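Local coordinates for hypothetical membrane protein (Corynebacterium glutamicum, PDB 6JSA) that binds heme through its C-terminal domain and probably hands it on within the heme-uptake machinery of Corynebacteria, at residues Thr6-Gln11 and Gly59-Pro64; Ser25-Ser30 and Thr70-Ile75; Ala96-Ser101 and Gly111-Gly116. All coordinates share one frame; numbering follows the deposited sequence.

Contact 1: residues Thr6-Gln11 and Gly59-Pro64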
ATOM      1  N   THR A   6       4.276   5.706  18.037  1.00 10.95           N
ATOM      2  CA  THR A   6       4.400   7.150  18.255  1.00 11.76           C
ATOM      3  C   THR A   6       4.315   7.856  16.904  1.00 10.75           C
ATOM      4  O   THR A   6       3.320   8.523  16.602  1.00 11.04           O
ATOM      5  CB  THR A   6       5.696   7.454  19.009  1.00 12.14           C
ATOM      6  OG1 THR A   6       5.715   6.706  20.238  1.00 14.94           O
ATOM      7  CG2 THR A   6       5.785   8.940  19.321  1.00 11.61           C
ATOM      8  N   GLN A   7       5.345   7.697  16.072  1.00  9.71           N
ATOM      9  CA  GLN A   7       5.357   8.219  14.714  1.00  9.48           C
ATOM     10  C   GLN A   7       5.764   7.099  13.776  1.00  9.55           C
ATOM     11  O   GLN A   7       6.767   6.422  14.020  1.00 11.22           O
ATOM     12  CB  GLN A   7       6.387   9.339  14.564  1.00  9.78           C
ATOM     13  CG  GLN A   7       6.485   9.880  13.150  1.00  9.05           C
ATOM     14  CD  GLN A   7       5.250  10.674  12.767  1.00  8.25           C
ATOM     15  OE1 GLN A   7       4.988  11.718  13.360  1.00  9.61           O
ATOM     16  NE2 GLN A   7       4.471  10.174  11.810  1.00  8.59           N
ATOM     17  N   ALA A   8       5.010   6.923  12.692  1.00  8.15           N
ATOM     18  CA  ALA A   8       5.375   5.973  11.654  1.00  8.27           C
ATOM     19  C   ALA A   8       5.422   6.672  10.305  1.00  8.51           C
ATOM     20  O   ALA A   8       4.761   7.690  10.071  1.00  8.14           O
ATOM     21  CB  ALA A   8       4.382   4.812  11.554  1.00  9.16           C
ATOM     22  N   SER A   9       6.221   6.101   9.417  1.00  7.97           N
ATOM     23  CA  SER A   9       6.260   6.516   8.028  0.60  8.91           C
ATOM     24  C   SER A   9       6.419   5.271   7.174  1.00  8.12           C
ATOM     25  O   SER A   9       6.993   4.269   7.605  1.00  9.90           O
ATOM     26  CB  SER A   9       7.414   7.483   7.749  0.60 10.74           C
ATOM     27  OG  SER A   9       8.653   6.832   7.926  0.60 12.00           O
ATOM     28  N   ALA A  10       5.871   5.324   5.967  1.00  8.13           N
ATOM     29  CA  ALA A  10       6.008   4.223   5.033  1.00  8.29           C
ATOM     30  C   ALA A  10       6.239   4.793   3.648  1.00  7.13           C
ATOM     31  O   ALA A  10       5.819   5.914   3.335  1.00  7.99           O
ATOM     32  CB  ALA A  10       4.793   3.286   5.036  1.00  9.75           C
ATOM     33  N   GLN A  11       6.899   3.990   2.818  1.00  7.54           N
ATOM     34  CA  GLN A  11       7.220   4.343   1.446  1.00  7.96           C
ATOM     35  C   GLN A  11       6.804   3.181   0.561  1.00  7.01           C
ATOM     36  O   GLN A  11       7.226   2.039   0.789  1.00  7.84           O
ATOM     37  CB  GLN A  11       8.717   4.626   1.294  1.00  9.75           C
ATOM     38  CG  GLN A  11       9.237   5.707   2.249  1.00 11.61           C
ATOM     39  CD  GLN A  11       9.506   5.183   3.660  1.00 13.75           C
ATOM     40  OE1 GLN A  11      10.028   4.081   3.838  1.00 16.16           O
ATOM     41  NE2 GLN A  11       9.133   5.968   4.667  1.00 14.54           N
ATOM     42  N   GLY A  59       2.177  -6.904  14.659  1.00 11.41           N
ATOM     43  CA  GLY A  59       1.861  -5.490  14.712  1.00 11.25           C
ATOM     44  C   GLY A  59       0.940  -5.091  13.585  1.00 10.17           C
ATOM     45  O   GLY A  59       0.714  -5.844  12.629  1.00 10.78           O
ATOM     46  N   SER A  60       0.403  -3.883  13.728  1.00 10.21           N
ATOM     47  CA  SER A  60      -0.342  -3.198  12.684  1.00 11.39           C
ATOM     48  C   SER A  60       0.056  -1.735  12.731  1.00 11.65           C
ATOM     49  O   SER A  60      -0.020  -1.107  13.791  1.00 12.54           O
ATOM     50  CB  SER A  60      -1.849  -3.315  12.903  1.00 14.29           C
ATOM     51  OG  SER A  60      -2.357  -4.445  12.235  1.00 16.82           O
ATOM     52  N   ILE A  61       0.478  -1.212  11.586  1.00 11.59           N
ATOM     53  CA  ILE A  61       0.894   0.176  11.434  1.00 11.55           C
ATOM     54  C   ILE A  61      -0.102   0.813  10.469  1.00 10.87           C
ATOM     55  O   ILE A  61      -0.192   0.401   9.304  1.00 10.59           O
ATOM     56  CB  ILE A  61       2.323   0.281  10.873  1.00 13.69           C
ATOM     57  CG1 ILE A  61       3.264  -0.766  11.495  1.00 16.00           C
ATOM     58  CG2 ILE A  61       2.851   1.699  11.047  1.00 13.58           C
ATOM     59  CD1 ILE A  61       3.564  -0.525  12.942  1.00 16.65           C
ATOM     60  N   ASN A  62      -0.856   1.801  10.946  1.00 12.11           N
ATOM     61  CA  ASN A  62      -1.970   2.374  10.199  1.00 12.85           C
ATOM     62  C   ASN A  62      -1.635   3.758   9.662  1.00 11.45           C
ATOM     63  O   ASN A  62      -1.048   4.585  10.369  1.00 12.40           O
ATOM     64  CB  ASN A  62      -3.204   2.511  11.092  1.00 15.40           C
ATOM     65  CG  ASN A  62      -3.793   1.184  11.469  1.00 20.13           C
ATOM     66  OD1 ASN A  62      -4.469   0.547  10.662  1.00 22.02           O
ATOM     67  ND2 ASN A  62      -3.558   0.759  12.703  1.00 21.82           N
ATOM     68  N   PHE A  63      -2.053   4.019   8.422  1.00  9.49           N
ATOM     69  CA  PHE A  63      -1.823   5.318   7.809  1.00  8.73           C
ATOM     70  C   PHE A  63      -3.110   5.878   7.226  1.00  9.05           C
ATOM     71  O   PHE A  63      -3.887   5.134   6.618  1.00 11.00           O
ATOM     72  CB  PHE A  63      -0.782   5.205   6.688  1.00  8.76           C
ATOM     73  CG  PHE A  63       0.547   4.713   7.172  1.00  8.46           C
ATOM     74  CD1 PHE A  63       1.487   5.606   7.657  1.00  8.39           C
ATOM     75  CD2 PHE A  63       0.847   3.356   7.184  1.00  8.63           C
ATOM     76  CE1 PHE A  63       2.709   5.166   8.130  1.00  9.22           C
ATOM     77  CE2 PHE A  63       2.066   2.912   7.660  1.00  9.93           C
ATOM     78  CZ  PHE A  63       2.995   3.821   8.130  1.00  9.52           C
ATOM     79  N   PRO A  64      -3.353   7.175   7.378  1.00  7.51           N
ATOM     80  CA  PRO A  64      -4.452   7.823   6.658  1.00  7.26           C
ATOM     81  C   PRO A  64      -3.976   8.194   5.257  1.00  7.34           C
ATOM     82  O   PRO A  64      -2.816   7.997   4.892  1.00  8.15           O
ATOM     83  CB  PRO A  64      -4.678   9.081   7.492  1.00  7.56           C
ATOM     84  CG  PRO A  64      -3.273   9.464   7.862  1.00  8.71           C
ATOM     85  CD  PRO A  64      -2.543   8.160   8.122  1.00  8.66           C
TER
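Phe-63 meets Ala-8 and Ala-10 through the far end of its ring, and these three residues bury more surface in the contact than any others. The ring comes in with CZ foremost: CZ lies 3.6 Å from CB of Ala-10 and 3.8 Å from CB of Ala-8, so that one aromatic carbon bridges two alanine methyls two places apart on the same side of strand 3-12. CE1 lies against the backbone instead, 3.8 Å from the carbonyl O of Ala-8, which sits at the ring edge and near its plane. Ile-61 adds a second, smaller point of contact, its CG2 branch, anti to the backbone N, standing 3.5 Å from CB of Ala-8. No hydrogen bond joins the two segments; they meet mainly through apolar side chains. Segment 6-11 finds its backbone partners in other strands: Ala-8 and Ala-10 bond to Gly-47 and Phe-45 of strand 42-53, while Ser-9 bonds to Ser-162. Phe-161 of strand 159-165 also touches both Ala-10 and Ile-61, and Ile-83 packs on Phe-63. Phe-63, just after strand 58-62, thus packs across the buried interior on the alanines of strand 3-12, as part of the hydrophobic core of the antiparallel, beta-rich HtaA domain.

Contact 2: residues Ser25-Ser30 and Thr70-Ile75. With HEM (protoporphyrin IX containing Fe), chain B.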
ATOM      1  N   SER A  25       2.030   7.809 -22.390  1.00 15.38           N
ATOM      2  CA  SER A  25       1.288   8.261 -23.560  1.00 17.03           C
ATOM      3  C   SER A  25       0.160   7.324 -23.967  1.00 15.96           C
ATOM      4  O   SER A  25      -0.526   7.605 -24.957  1.00 17.91           O
ATOM      5  CB  SER A  25       2.240   8.488 -24.741  1.00 20.02           C
ATOM      6  OG  SER A  25       3.007   7.326 -25.004  1.00 22.47           O
ATOM      7  N   ILE A  26      -0.052   6.228 -23.240  1.00 15.80           N
ATOM      8  CA  ILE A  26      -1.181   5.341 -23.502  1.00 15.62           C
ATOM      9  C   ILE A  26      -2.332   5.684 -22.559  1.00 14.52           C
ATOM     10  O   ILE A  26      -3.450   5.975 -22.999  1.00 14.57           O
ATOM     11  CB  ILE A  26      -0.764   3.861 -23.407  1.00 17.58           C
ATOM     12  CG1 ILE A  26       0.203   3.529 -24.552  1.00 19.80           C
ATOM     13  CG2 ILE A  26      -1.994   2.961 -23.409  1.00 17.45           C
ATOM     14  CD1 ILE A  26       0.867   2.171 -24.449  1.00 21.40           C
ATOM     15  N   ALA A  27      -2.072   5.669 -21.254  1.00 12.43           N
ATOM     16  CA  ALA A  27      -3.116   6.057 -20.312  1.00 11.81           C
ATOM     17  C   ALA A  27      -3.383   7.555 -20.346  1.00 11.49           C
ATOM     18  O   ALA A  27      -4.514   7.978 -20.092  1.00 11.78           O
ATOM     19  CB  ALA A  27      -2.744   5.624 -18.895  1.00 11.74           C
ATOM     20  N   ASN A  28      -2.361   8.363 -20.638  1.00 12.08           N
ATOM     21  CA  ASN A  28      -2.467   9.826 -20.596  1.00 12.59           C
ATOM     22  C   ASN A  28      -3.150  10.285 -19.314  1.00 12.57           C
ATOM     23  O   ASN A  28      -4.065  11.112 -19.322  1.00 13.67           O
ATOM     24  CB  ASN A  28      -3.156  10.385 -21.842  1.00 14.80           C
ATOM     25  CG  ASN A  28      -2.446   9.989 -23.110  1.00 17.23           C
ATOM     26  OD1 ASN A  28      -2.941   9.164 -23.883  1.00 18.85           O
ATOM     27  ND2 ASN A  28      -1.263  10.554 -23.323  1.00 18.29           N
ATOM     28  N   GLY A  29      -2.701   9.709 -18.202  1.00 11.00           N
ATOM     29  CA  GLY A  29      -3.335   9.906 -16.918  1.00 10.99           C
ATOM     30  C   GLY A  29      -2.469  10.637 -15.918  1.00 10.85           C
ATOM     31  O   GLY A  29      -1.470  11.276 -16.265  1.00 11.51           O
ATOM     32  N   SER A  30      -2.852  10.530 -14.657  1.00 10.40           N
ATOM     33  CA  SER A  30      -2.178  11.222 -13.566  0.50 10.73           C
ATOM     34  C   SER A  30      -2.682  10.611 -12.267  1.00  9.56           C
ATOM     35  O   SER A  30      -3.474   9.665 -12.266  1.00  9.80           O
ATOM     36  CB  SER A  30      -2.486  12.717 -13.611  0.50 13.00           C
ATOM     37  OG  SER A  30      -3.880  12.920 -13.484  0.50 14.78           O
ATOM     38  N   THR A  70      -6.027   8.195 -12.269  1.00  8.66           N
ATOM     39  CA  THR A  70      -6.978   8.316 -13.370  1.00 10.19           C
ATOM     40  C   THR A  70      -6.250   8.155 -14.694  1.00  9.71           C
ATOM     41  O   THR A  70      -5.041   8.378 -14.796  1.00 10.76           O
ATOM     42  CB  THR A  70      -7.710   9.661 -13.352  1.00 13.91           C
ATOM     43  OG1 THR A  70      -6.753  10.722 -13.406  1.00 16.30           O
ATOM     44  CG2 THR A  70      -8.565   9.798 -12.104  1.00 15.11           C
ATOM     45  N   GLY A  71      -7.007   7.762 -15.713  1.00 10.13           N
ATOM     46  CA  GLY A  71      -6.451   7.579 -17.045  1.00 10.60           C
ATOM     47  C   GLY A  71      -7.561   7.271 -18.023  1.00 10.58           C
ATOM     48  O   GLY A  71      -8.712   7.038 -17.637  1.00 11.15           O
ATOM     49  N   HIS A  72      -7.199   7.269 -19.306  1.00 11.12           N
ATOM     50  CA  HIS A  72      -8.127   6.899 -20.375  1.00 12.00           C
ATOM     51  C   HIS A  72      -9.427   7.702 -20.302  1.00 12.72           C
ATOM     52  O   HIS A  72     -10.531   7.151 -20.342  1.00 13.82           O
ATOM     53  CB  HIS A  72      -8.400   5.397 -20.364  1.00 11.70           C
ATOM     54  CG  HIS A  72      -7.183   4.565 -20.614  1.00 11.44           C
ATOM     55  ND1 HIS A  72      -6.639   4.403 -21.871  1.00 12.74           N
ATOM     56  CD2 HIS A  72      -6.397   3.859 -19.768  1.00 12.80           C
ATOM     57  CE1 HIS A  72      -5.579   3.617 -21.789  1.00 13.29           C
ATOM     58  NE2 HIS A  72      -5.410   3.276 -20.524  1.00 13.27           N
ATOM     59  N   GLY A  73      -9.291   9.018 -20.160  1.00 13.53           N
ATOM     60  CA  GLY A  73     -10.461   9.879 -20.118  1.00 15.63           C
ATOM     61  C   GLY A  73     -11.409   9.586 -18.976  1.00 17.17           C
ATOM     62  O   GLY A  73     -12.610   9.855 -19.092  1.00 19.74           O
ATOM     63  N   GLY A  74     -10.903   9.040 -17.874  1.00 16.67           N
ATOM     64  CA  GLY A  74     -11.722   8.721 -16.726  1.00 16.19           C
ATOM     65  C   GLY A  74     -12.188   7.283 -16.652  1.00 15.03           C
ATOM     66  O   GLY A  74     -12.785   6.895 -15.638  1.00 15.10           O
ATOM     67  N   ILE A  75     -11.953   6.483 -17.695  1.00 13.39           N
ATOM     68  CA  ILE A  75     -12.298   5.067 -17.622  1.00 13.49           C
ATOM     69  C   ILE A  75     -11.505   4.387 -16.515  1.00 11.87           C
ATOM     70  O   ILE A  75     -12.053   3.611 -15.721  1.00 13.26           O
ATOM     71  CB  ILE A  75     -12.085   4.383 -18.983  1.00 14.21           C
ATOM     72  CG1 ILE A  75     -13.128   4.863 -19.996  1.00 16.15           C
ATOM     73  CG2 ILE A  75     -12.160   2.871 -18.824  1.00 14.23           C
ATOM     74  CD1 ILE A  75     -14.515   4.359 -19.718  1.00 17.80           C
TER
HETATM   75  CHA HEM B 300      -1.559  -1.591 -19.351  1.00 10.18           C
HETATM   76  CHB HEM B 300      -4.939  -0.228 -22.527  1.00 10.54           C
HETATM   77  CHC HEM B 300      -8.005   0.627 -18.881  1.00 10.30           C
HETATM   78  CHD HEM B 300      -4.763  -1.102 -15.745  1.00  8.74           C
HETATM   79  C1A HEM B 300      -2.195  -1.263 -20.525  1.00  9.96           C
HETATM   80  C2A HEM B 300      -1.593  -1.281 -21.844  1.00 10.68           C
HETATM   81  C3A HEM B 300      -2.518  -0.905 -22.730  1.00 11.13           C
HETATM   82  C4A HEM B 300      -3.745  -0.655 -21.992  1.00 10.41           C
HETATM   83  CMA HEM B 300      -2.345  -0.757 -24.263  1.00 12.67           C
HETATM   84  CAA HEM B 300      -0.118  -1.614 -22.112  1.00 12.01           C
HETATM   85  CBA HEM B 300       0.657  -0.346 -21.732  1.00 14.67           C
HETATM   86  CGA HEM B 300       2.146  -0.537 -21.852  1.00 18.14           C
HETATM   87  O1A HEM B 300       2.618  -1.698 -21.847  1.00 20.87           O
HETATM   88  O2A HEM B 300       2.872   0.483 -21.932  1.00 20.67           O
HETATM   89  C1B HEM B 300      -6.047   0.182 -21.820  1.00 10.51           C
HETATM   90  C2B HEM B 300      -7.225   0.821 -22.367  1.00 12.33           C
HETATM   91  C3B HEM B 300      -8.081   1.054 -21.358  1.00 12.38           C
HETATM   92  C4B HEM B 300      -7.453   0.569 -20.144  1.00 11.07           C
HETATM   93  CMB HEM B 300      -7.391   1.132 -23.864  1.00 13.48           C
HETATM   94  CAB HEM B 300      -9.480   1.711 -21.355  1.00 14.69           C
HETATM   95  CBB HEM B 300     -10.076   2.288 -22.406  1.00 16.55           C
HETATM   96  C1C HEM B 300      -7.413   0.202 -17.712  1.00  9.79           C
HETATM   97  C2C HEM B 300      -8.056   0.164 -16.415  1.00 10.19           C
HETATM   98  C3C HEM B 300      -7.159  -0.285 -15.533  1.00  9.57           C
HETATM   99  C4C HEM B 300      -5.930  -0.581 -16.255  1.00  8.68           C
HETATM  100  CMC HEM B 300      -9.504   0.611 -16.120  1.00 11.64           C
HETATM  101  CAC HEM B 300      -7.420  -0.480 -14.021  1.00 10.75           C
HETATM  102  CBC HEM B 300      -6.493  -0.132 -13.113  1.00 11.80           C
HETATM  103  C1D HEM B 300      -3.629  -1.404 -16.460  1.00  8.97           C
HETATM  104  C2D HEM B 300      -2.424  -1.968 -15.902  1.00  9.61           C
HETATM  105  C3D HEM B 300      -1.539  -2.103 -16.888  1.00  9.41           C
HETATM  106  C4D HEM B 300      -2.148  -1.616 -18.107  1.00  9.79           C
HETATM  107  CMD HEM B 300      -2.233  -2.344 -14.424  1.00 11.03           C
HETATM  108  CAD HEM B 300      -0.099  -2.645 -16.763  1.00 10.51           C
HETATM  109  CBD HEM B 300       0.830  -1.437 -16.573  1.00 11.36           C
HETATM  110  CGD HEM B 300       2.240  -1.914 -16.338  1.00 12.40           C
HETATM  111  O1D HEM B 300       2.969  -2.179 -17.326  1.00 14.84           O
HETATM  112  O2D HEM B 300       2.640  -2.031 -15.152  1.00 12.79           O
HETATM  113  NA  HEM B 300      -3.514  -0.876 -20.646  1.00  9.50           N
HETATM  114  NB  HEM B 300      -6.213   0.054 -20.457  1.00 10.54           N
HETATM  115  NC  HEM B 300      -6.114  -0.266 -17.581  1.00  9.83           N
HETATM  116  ND  HEM B 300      -3.434  -1.198 -17.814  1.00  9.94           N
HETATM  117 FE   HEM B 300      -4.723  -0.280 -19.086  1.00 10.49          FE
HETATM  118  O   HOH W   1      -5.895  11.780 -11.004  1.00 26.40           O
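His-72 lies between the heme and the loop that carries Ala-27, its imidazole covered on both faces. On one side the porphyrin atom C3B stands over the ring centre, 3.4 Å above the plane; on the other, CA of Ala-27 makes a CH-pi contact 3.8 Å from the ring centroid. The closest approach to the porphyrin is CE1 of His-72 to C2B of heme, at 3.3 Å. The ring thus lies face-on over the pyrrole, and the iron's axial ligand is Tyr-21, whose OH is hydrogen-bonded to NE2 of His-72. The histidine is a second-shell partner of the iron as well as a wall of the pocket, and the bond may tune the electron density on the tyrosine oxygen. Ile-26 extends the wall along the heme margin, with CD1 3.6 Å from the propionate oxygen O2A. A heme tyrosine ligand paired with a neighbouring histidine is a recurring device in heme-uptake proteins. A backbone bond fixes the main chain from which the imidazole projects, CG anti to the carbonyl carbon (chi1 -62°): N of His-72 donates to O of Ala-27 at 2.9 Å, nearly straight (177°) and in the carbonyl plane. Farther out, Ser-30 and Thr-70 form an antiparallel hydrogen-bonded pair, each N bonded to the other's O, where strand 30-34 joins strand 66-71. Next to it, CA of Gly-29 comes within 3.1 Å of O of Thr-70, a CA-H...O contact at a place where the backbones run too close for a side chain directed at the other strand. Beside the pair a water lies 2.8 Å from OG1 of Thr-70 and makes a weak bond to OG of Ser-30.

Contact 3: residues Ala96-Ser101 and Gly111-Gly116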
ATOM      1  N   ALA A  96      -5.822  -2.119   2.432  1.00  7.69           N
ATOM      2  CA  ALA A  96      -6.244  -0.777   2.056  1.00  7.52           C
ATOM      3  C   ALA A  96      -7.713  -0.814   1.671  1.00  7.36           C
ATOM      4  O   ALA A  96      -8.275  -1.879   1.401  1.00  8.43           O
ATOM      5  CB  ALA A  96      -5.406  -0.234   0.898  1.00  8.11           C
ATOM      6  N   ASP A  97      -8.332   0.366   1.662  1.00  7.41           N
ATOM      7  CA  ASP A  97      -9.656   0.556   1.085  1.00  7.41           C
ATOM      8  C   ASP A  97      -9.477   0.864  -0.396  1.00  7.09           C
ATOM      9  O   ASP A  97      -8.730   1.780  -0.756  1.00  8.71           O
ATOM     10  CB  ASP A  97     -10.360   1.750   1.734  1.00  8.12           C
ATOM     11  CG  ASP A  97     -10.444   1.644   3.248  1.00  9.50           C
ATOM     12  OD1 ASP A  97     -10.347   0.518   3.781  1.00 11.07           O
ATOM     13  OD2 ASP A  97     -10.620   2.697   3.900  1.00 10.75           O
ATOM     14  N   VAL A  98     -10.136   0.095  -1.262  1.00  7.20           N
ATOM     15  CA  VAL A  98      -9.897   0.189  -2.701  1.00  7.89           C
ATOM     16  C   VAL A  98     -11.213   0.300  -3.456  1.00  7.88           C
ATOM     17  O   VAL A  98     -12.121  -0.513  -3.255  1.00  8.54           O
ATOM     18  CB  VAL A  98      -9.092  -1.014  -3.229  1.00  8.66           C
ATOM     19  CG1 VAL A  98      -8.859  -0.884  -4.745  1.00  9.82           C
ATOM     20  CG2 VAL A  98      -7.772  -1.137  -2.487  1.00 10.09           C
ATOM     21  N   VAL A  99     -11.293   1.288  -4.350  1.00  8.04           N
ATOM     22  CA  VAL A  99     -12.374   1.420  -5.326  1.00  8.55           C
ATOM     23  C   VAL A  99     -11.723   1.538  -6.697  1.00  8.24           C
ATOM     24  O   VAL A  99     -10.796   2.333  -6.871  1.00  9.54           O
ATOM     25  CB  VAL A  99     -13.240   2.667  -5.058  1.00 10.11           C
ATOM     26  CG1 VAL A  99     -14.379   2.756  -6.067  1.00 10.20           C
ATOM     27  CG2 VAL A  99     -13.756   2.667  -3.626  1.00 11.05           C
ATOM     28  N   SER A 100     -12.174   0.737  -7.663  1.00  7.78           N
ATOM     29  CA  SER A 100     -11.527   0.785  -8.967  1.00  8.57           C
ATOM     30  C   SER A 100     -12.531   0.460 -10.058  1.00  8.60           C
ATOM     31  O   SER A 100     -13.532  -0.213  -9.822  1.00 10.84           O
ATOM     32  CB  SER A 100     -10.359  -0.199  -9.039  1.00 10.73           C
ATOM     33  OG  SER A 100      -9.486   0.135 -10.088  1.00 10.58           O
ATOM     34  N   SER A 101     -12.227   0.922 -11.268  1.00 10.02           N
ATOM     35  CA  SER A 101     -13.058   0.679 -12.440  1.00 11.36           C
ATOM     36  C   SER A 101     -12.414  -0.325 -13.390  1.00 12.01           C
ATOM     37  O   SER A 101     -11.189  -0.436 -13.466  1.00 13.11           O
ATOM     38  CB  SER A 101     -13.308   1.982 -13.195  1.00 12.72           C
ATOM     39  OG  SER A 101     -14.207   2.806 -12.477  1.00 15.60           O
ATOM     40  N   GLY A 111     -14.064  -2.384  -0.797  1.00  9.80           N
ATOM     41  CA  GLY A 111     -14.027  -2.217   0.631  1.00 10.16           C
ATOM     42  C   GLY A 111     -12.595  -2.261   1.145  1.00  9.60           C
ATOM     43  O   GLY A 111     -11.620  -2.023   0.425  1.00  9.73           O
ATOM     44  N   ARG A 112     -12.484  -2.590   2.425  1.00  9.52           N
ATOM     45  CA  ARG A 112     -11.186  -2.765   3.051  1.00  9.49           C
ATOM     46  C   ARG A 112     -10.716  -4.185   2.775  1.00  9.06           C
ATOM     47  O   ARG A 112     -11.395  -5.151   3.144  1.00 12.37           O
ATOM     48  CB  ARG A 112     -11.283  -2.501   4.551  1.00 10.27           C
ATOM     49  CG  ARG A 112      -9.934  -2.441   5.211  1.00 10.62           C
ATOM     50  CD  ARG A 112      -9.940  -1.571   6.457  1.00 10.77           C
ATOM     51  NE  ARG A 112      -8.579  -1.407   6.957  1.00 10.65           N
ATOM     52  CZ  ARG A 112      -7.704  -0.534   6.463  1.00  9.82           C
ATOM     53  NH1 ARG A 112      -8.049   0.271   5.461  1.00 10.17           N
ATOM     54  NH2 ARG A 112      -6.478  -0.470   6.957  1.00 10.91           N
ATOM     55  N   THR A 113      -9.573  -4.317   2.108  1.00  9.12           N
ATOM     56  CA  THR A 113      -9.177  -5.600   1.546  1.00  9.93           C
ATOM     57  C   THR A 113      -7.666  -5.763   1.632  1.00  9.16           C
ATOM     58  O   THR A 113      -6.919  -4.783   1.645  1.00  8.94           O
ATOM     59  CB  THR A 113      -9.640  -5.700   0.082  1.00 12.42           C
ATOM     60  OG1 THR A 113      -9.423  -7.026  -0.404  1.00 14.33           O
ATOM     61  CG2 THR A 113      -8.887  -4.705  -0.807  1.00 12.44           C
ATOM     62  N   VAL A 114      -7.217  -7.014   1.681  1.00  9.33           N
ATOM     63  CA  VAL A 114      -5.794  -7.286   1.525  1.00  8.88           C
ATOM     64  C   VAL A 114      -5.423  -7.061   0.064  1.00  8.59           C
ATOM     65  O   VAL A 114      -5.930  -7.750  -0.826  1.00  9.64           O
ATOM     66  CB  VAL A 114      -5.454  -8.710   1.986  1.00 10.56           C
ATOM     67  CG1 VAL A 114      -3.985  -9.020   1.728  1.00 12.07           C
ATOM     68  CG2 VAL A 114      -5.794  -8.874   3.457  1.00 11.90           C
ATOM     69  N   VAL A 115      -4.557  -6.077  -0.186  1.00  8.43           N
ATOM     70  CA  VAL A 115      -4.070  -5.790  -1.536  1.00  9.21           C
ATOM     71  C   VAL A 115      -2.898  -6.693  -1.898  1.00  8.93           C
ATOM     72  O   VAL A 115      -2.700  -7.023  -3.071  1.00  9.41           O
ATOM     73  CB  VAL A 115      -3.692  -4.299  -1.634  1.00 11.67           C
ATOM     74  CG1 VAL A 115      -2.983  -3.977  -2.942  1.00 13.07           C
ATOM     75  CG2 VAL A 115      -4.927  -3.442  -1.499  1.00 13.22           C
ATOM     76  N   GLY A 116      -2.100  -7.095  -0.914  1.00  8.63           N
ATOM     77  CA  GLY A 116      -0.985  -7.984  -1.168  1.00  9.79           C
ATOM     78  C   GLY A 116      -0.498  -8.651   0.092  1.00 10.29           C
ATOM     79  O   GLY A 116      -0.721  -8.167   1.207  1.00 10.93           O
TER
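The guanidinium of Arg-112 and the carboxylate of Asp-97 form a salt bridge with their planes 80° apart. The carboxylate comes to the guanidinium edge, NH1 of Arg-112 donating to OD1 of Asp-97 at 2.9 Å with an angle of 156° at the hydrogen. From the acid's side the approach is different, since NH1 stands well above the carboxylate plane. The arginine chain, extended from CG to NE, also runs past the same oxygen, and its CG is 3.3 Å from OD1 of Asp-97. Further partners grip both ends of the bridge: NH2 of Arg-112 pairs with Glu-84, NH1 bonds to the carbonyl O of Asn-82, and OD2 of Asp-97 accepts from the amide of Asn-82. The two flanking acids probably balance the charge of the arginine. Next to the salt bridge in sequence, the backbones are joined through Ala-96 and Thr-113, an antiparallel hydrogen-bonded pair in which N of Thr-113 lies 2.9 Å from O of Ala-96. On the face bearing Ala-96, Val-98 and Thr-113, apolar groups meet: CG2 of Val-115 stands 3.8 Å from CG2 of Val-98 and 4.0 Å from CB of Ala-96. CG2 of Thr-113 lies 3.6 Å from O of Ala-96 and near CG2 of Val-98, while its OG1 is bonded to Ser-141. The chain turns a corner at Arg-112, and strands 96-101 and 113-116 cross at 90°. With Val-115 and Gly-116 both opposite Leu-94, the corner is followed by a classic beta bulge, an irregularity that accentuates the twist of an antiparallel strand.

Overall arrangement
Contacts 1 and 2 lie on opposite sides of the chain's centre, 30 Å apart between centres, with about 17 Å between nearest atoms. Contact 2 forms one side of the heme pocket, to which it brings Ile-26, His-72 and Ile-75, whereas contact 1 is away from the ligand. The two remain tied along the chain, because strands 58-62 and 66-71 follow each other. Contact 3 lies between, its centre 18 Å from that of contact 1 and 20 Å from that of contact 2. Its strand 96-101 runs to the pocket: Ser-101 touches the heme, and CB of Ser-101 packs 3.3 Å from O of Ile-75 in contact 2.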